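Long-range contact in anopheles Plasmodium-responsive Leucine-rich repeat protein 1B (Anopheles gambiae, PDB 4XGO), which probably acts in the mosquito's immune response to Plasmodium as a leucine-rich repeat protein that interacts with LRIM1, this chain being its leucine-rich repeat domain: residues 132-144 with 154-166. Sequence-based numbering, arbitrary orientation.
Sequences THVDLALIPSLFH and TLAIPIAVEELDA. Unlike the reference sequence in segment 154-166: Ala-156 (reference Val). With NAG (2-acetamido-2-deoxy-beta-D-glucopyranose), chain C.
Glu-162 sets its side chain beside two rings, those of Phe-143 and His-144. All three side chains point the same way. Glu-162 CB approaches the Phe-143 ring obliquely, 3.4 Å from CE1. The chain then bends at chi2 (-92°), and the carboxylate turns to the edge of the His-144 imidazole. There OE1 lies near the ring plane and accepts a weak, bent hydrogen bond from NE2 of His-144. The ring and carboxylate planes are 36° apart. Glu-163 meets the same imidazole differently. Its OE1 lies over one face, toward the rim, and its carboxylate is steeply inclined to the ring. The two carboxylates would probably favour a protonated His-144.

Backbone bonds join the two segments next to these side chains. Phe-143 O accepts from two donors, Glu-162 N at 2.8 Å and Glu-163 N at 3.2 Å. His-144 and Glu-163 form a parallel bridge, with both side chains on the same face. The two segments belong to successive turns of a leucine-rich repeat solenoid, and strands 144-146 and 163-165 are neighbours in its parallel array. On that face Asp-165 OD2 accepts a hydrogen bond from N2 of the NAG at 2.8 Å.

Inside the solenoid the two turns pack through apolar side chains. The Pro-158 ring sits against Leu-136, with CD 3.8 Å from CB of Leu-136. Leu-142 CD1 reaches CG of the same proline. Leu-136 CD1 extends inward to CD1 of Leu-155 and, more loosely, to CD1 of Leu-164. Val-145 also touches Leu-136 and Leu-164. Nearer the surface, the methyls of Ala-137 and Ala-156 meet at 3.7 Å; Ala-156 is Val in the reference sequence. Waters also join the two backbones. One accepts from Leu-136 N and lies 2.7 Å from Ala-156 O.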
# COMPACT_ATOMS: atom_id res chain seq x y z
N THR A 132 1.76 3.00 -20.47
CA THR A 132 2.76 2.84 -21.52
C THR A 132 2.70 3.96 -22.55
O THR A 132 3.58 4.06 -23.42
CB THR A 132 2.55 1.51 -22.24
OG1 THR A 132 1.21 1.46 -22.74
CG2 THR A 132 2.81 0.35 -21.29
N HIS A 133 1.65 4.76 -22.51
CA HIS A 133 1.50 5.87 -23.41
C HIS A 133 0.77 7.02 -22.75
O HIS A 133 -0.33 6.84 -22.23
CB HIS A 133 0.69 5.44 -24.64
CG HIS A 133 0.47 6.54 -25.62
ND1 HIS A 133 1.43 6.89 -26.56
CD2 HIS A 133 -0.55 7.41 -25.78
CE1 HIS A 133 0.97 7.90 -27.29
NE2 HIS A 133 -0.22 8.24 -26.82
N VAL A 134 1.40 8.19 -22.77
CA VAL A 134 0.74 9.45 -22.50
C VAL A 134 1.55 10.56 -23.17
O VAL A 134 2.73 10.76 -22.84
CB VAL A 134 0.53 9.73 -21.00
CG1 VAL A 134 1.82 9.65 -20.21
CG2 VAL A 134 -0.15 11.09 -20.83
N ASP A 135 0.94 11.25 -24.13
CA ASP A 135 1.63 12.34 -24.84
C ASP A 135 1.37 13.67 -24.13
O ASP A 135 0.43 14.40 -24.46
CB ASP A 135 1.21 12.43 -26.31
CG ASP A 135 2.06 13.44 -27.10
OD1 ASP A 135 2.79 14.23 -26.47
OD2 ASP A 135 2.01 13.43 -28.36
N LEU A 136 2.21 13.96 -23.13
CA LEU A 136 2.07 15.17 -22.34
C LEU A 136 2.34 16.43 -23.16
O LEU A 136 1.82 17.50 -22.84
CB LEU A 136 3.04 15.15 -21.14
CG LEU A 136 2.91 13.98 -20.17
CD1 LEU A 136 4.15 13.88 -19.27
CD2 LEU A 136 1.62 14.11 -19.36
N ALA A 137 3.12 16.28 -24.22
CA ALA A 137 3.53 17.42 -25.06
C ALA A 137 2.36 18.07 -25.80
O ALA A 137 2.45 19.21 -26.23
CB ALA A 137 4.60 16.97 -26.05
N LEU A 138 1.26 17.34 -25.91
CA LEU A 138 0.01 17.88 -26.44
C LEU A 138 -0.69 18.88 -25.53
O LEU A 138 -1.62 19.56 -25.97
CB LEU A 138 -0.96 16.74 -26.73
CG LEU A 138 -0.65 15.97 -28.00
CD1 LEU A 138 -1.57 14.75 -28.11
CD2 LEU A 138 -0.78 16.88 -29.21
N ILE A 139 -0.28 18.97 -24.26
CA ILE A 139 -0.98 19.74 -23.26
C ILE A 139 -0.08 20.90 -22.78
O ILE A 139 0.53 20.82 -21.70
CB ILE A 139 -1.36 18.83 -22.07
CG1 ILE A 139 -1.91 17.48 -22.57
CG2 ILE A 139 -2.35 19.52 -21.14
CD1 ILE A 139 -1.86 16.41 -21.51
N PRO A 140 -0.01 21.99 -23.56
CA PRO A 140 0.92 23.09 -23.25
C PRO A 140 0.61 23.92 -22.00
O PRO A 140 1.48 24.67 -21.53
CB PRO A 140 0.91 23.94 -24.53
CG PRO A 140 -0.37 23.62 -25.19
CD PRO A 140 -0.70 22.21 -24.85
N SER A 141 -0.58 23.76 -21.43
CA SER A 141 -0.96 24.44 -20.21
C SER A 141 -0.28 23.81 -18.99
O SER A 141 -0.28 24.40 -17.92
CB SER A 141 -2.48 24.44 -20.03
OG SER A 141 -3.03 23.13 -20.15
N LEU A 142 0.29 22.62 -19.14
CA LEU A 142 0.85 21.92 -17.95
C LEU A 142 1.97 22.69 -17.28
O LEU A 142 2.85 23.24 -17.93
CB LEU A 142 1.32 20.50 -18.30
CG LEU A 142 0.22 19.50 -18.62
CD1 LEU A 142 0.80 18.20 -19.16
CD2 LEU A 142 -0.69 19.21 -17.43
N PHE A 143 1.91 22.74 -15.95
CA PHE A 143 2.87 23.44 -15.11
C PHE A 143 3.58 22.44 -14.18
O PHE A 143 4.79 22.53 -13.98
CB PHE A 143 2.13 24.51 -14.31
CG PHE A 143 3.03 25.34 -13.43
CD1 PHE A 143 3.94 26.22 -13.98
CD2 PHE A 143 2.90 25.28 -12.04
CE1 PHE A 143 4.77 26.98 -13.17
CE2 PHE A 143 3.72 26.04 -11.22
CZ PHE A 143 4.65 26.90 -11.79
N HIS A 144 2.80 21.54 -13.57
CA HIS A 144 3.34 20.53 -12.64
C HIS A 144 2.79 19.18 -13.07
O HIS A 144 1.57 19.03 -13.17
CB HIS A 144 2.89 20.79 -11.21
CG HIS A 144 3.70 21.80 -10.48
ND1 HIS A 144 3.61 21.95 -9.11
CD2 HIS A 144 4.62 22.69 -10.90
CE1 HIS A 144 4.44 22.90 -8.73
NE2 HIS A 144 5.06 23.37 -9.80
N THR A 154 9.02 6.37 -23.61
CA THR A 154 9.31 7.63 -24.27
C THR A 154 8.66 8.73 -23.44
O THR A 154 7.52 8.59 -23.01
CB THR A 154 8.78 7.65 -25.70
OG1 THR A 154 9.46 6.63 -26.45
CG2 THR A 154 9.02 9.00 -26.35
N LEU A 155 9.39 9.82 -23.21
CA LEU A 155 8.84 10.94 -22.45
C LEU A 155 8.80 12.18 -23.33
O LEU A 155 9.85 12.74 -23.66
CB LEU A 155 9.68 11.20 -21.20
CG LEU A 155 9.22 12.36 -20.30
CD1 LEU A 155 7.86 12.04 -19.68
CD2 LEU A 155 10.25 12.66 -19.24
N ALA A 156 7.60 12.60 -23.71
CA ALA A 156 7.41 13.86 -24.40
C ALA A 156 7.16 14.95 -23.37
O ALA A 156 6.18 14.90 -22.65
CB ALA A 156 6.25 13.76 -25.38
N ILE A 157 8.05 15.91 -23.28
CA ILE A 157 7.94 16.97 -22.28
C ILE A 157 7.24 18.17 -22.92
O ILE A 157 7.69 18.65 -23.97
CB ILE A 157 9.32 17.35 -21.73
CG1 ILE A 157 9.93 16.14 -21.01
CG2 ILE A 157 9.21 18.53 -20.76
CD1 ILE A 157 11.31 16.35 -20.45
N PRO A 158 6.15 18.66 -22.30
CA PRO A 158 5.48 19.84 -22.87
C PRO A 158 6.33 21.12 -22.76
O PRO A 158 7.36 21.16 -22.08
CB PRO A 158 4.18 19.94 -22.05
CG PRO A 158 4.45 19.20 -20.80
CD PRO A 158 5.45 18.13 -21.12
N ILE A 159 5.87 22.16 -23.44
CA ILE A 159 6.70 23.33 -23.74
C ILE A 159 6.98 24.23 -22.54
O ILE A 159 7.96 24.97 -22.54
CB ILE A 159 6.06 24.15 -24.89
CG1 ILE A 159 7.09 25.07 -25.54
CG2 ILE A 159 4.82 24.91 -24.40
CD1 ILE A 159 6.67 25.55 -26.90
N ALA A 160 6.12 24.19 -21.53
CA ALA A 160 6.22 25.14 -20.41
C ALA A 160 6.03 24.52 -19.03
O ALA A 160 5.80 25.24 -18.06
CB ALA A 160 5.23 26.27 -20.61
N VAL A 161 6.12 23.20 -18.92
CA VAL A 161 6.09 22.56 -17.60
C VAL A 161 7.30 23.01 -16.78
O VAL A 161 8.42 23.11 -17.30
CB VAL A 161 5.99 21.01 -17.71
CG1 VAL A 161 7.17 20.40 -18.46
CG2 VAL A 161 5.86 20.37 -16.34
N GLU A 162 7.05 23.31 -15.51
CA GLU A 162 8.06 23.84 -14.60
C GLU A 162 8.64 22.73 -13.73
O GLU A 162 9.82 22.76 -13.39
CB GLU A 162 7.43 24.92 -13.70
CG GLU A 162 8.40 25.59 -12.72
CD GLU A 162 8.47 24.93 -11.35
OE1 GLU A 162 7.52 24.22 -10.96
OE2 GLU A 162 9.49 25.12 -10.63
N GLU A 163 7.81 21.77 -13.34
CA GLU A 163 8.30 20.65 -12.56
C GLU A 163 7.70 19.36 -13.10
O GLU A 163 6.48 19.26 -13.26
CB GLU A 163 7.98 20.80 -11.07
CG GLU A 163 8.39 19.59 -10.26
CD GLU A 163 8.50 19.82 -8.75
OE1 GLU A 163 7.92 20.82 -8.22
OE2 GLU A 163 9.14 18.95 -8.09
N LEU A 164 8.56 18.39 -13.36
CA LEU A 164 8.14 17.14 -13.94
C LEU A 164 8.83 15.97 -13.27
O LEU A 164 10.05 15.92 -13.20
CB LEU A 164 8.42 17.13 -15.44
CG LEU A 164 8.16 15.84 -16.21
CD1 LEU A 164 6.76 15.31 -16.02
CD2 LEU A 164 8.39 16.09 -17.68
N ASP A 165 8.02 15.04 -12.74
CA ASP A 165 8.54 13.83 -12.13
C ASP A 165 8.11 12.65 -13.01
O ASP A 165 6.93 12.36 -13.14
CB ASP A 165 8.06 13.68 -10.68
CG ASP A 165 8.70 12.48 -9.95
OD1 ASP A 165 9.27 11.57 -10.60
OD2 ASP A 165 8.62 12.45 -8.69
N ALA A 166 9.11 12.03 -13.65
CA ALA A 166 8.90 10.80 -14.44
C ALA A 166 9.79 9.64 -13.96
O ALA A 166 10.12 8.72 -14.73
CB ALA A 166 9.04 11.05 -15.93
C1 NAG C . 5.23 12.05 -7.59
C2 NAG C . 5.81 12.87 -6.44
C3 NAG C . 6.49 11.94 -5.43
C4 NAG C . 5.54 10.85 -4.96
C5 NAG C . 4.87 10.20 -6.18
C6 NAG C . 3.77 9.24 -5.70
C7 NAG C . 7.01 14.99 -6.50
C8 NAG C . 8.15 15.78 -7.04
N2 NAG C . 6.84 13.74 -6.92
O3 NAG C . 7.02 12.67 -4.34
O4 NAG C . 6.27 9.80 -4.32
O5 NAG C . 4.29 11.17 -7.04
O6 NAG C . 4.30 7.95 -5.94
O7 NAG C . 6.26 15.50 -5.68
O HOH W 1 6.16 5.23 -23.64
O HOH W 2 4.27 7.84 -24.05
O HOH W 3 5.44 10.42 -22.27
O HOH W 4 4.57 12.78 -22.67
O HOH W 5 3.72 21.49 -25.35
O HOH W 6 3.57 23.02 -20.60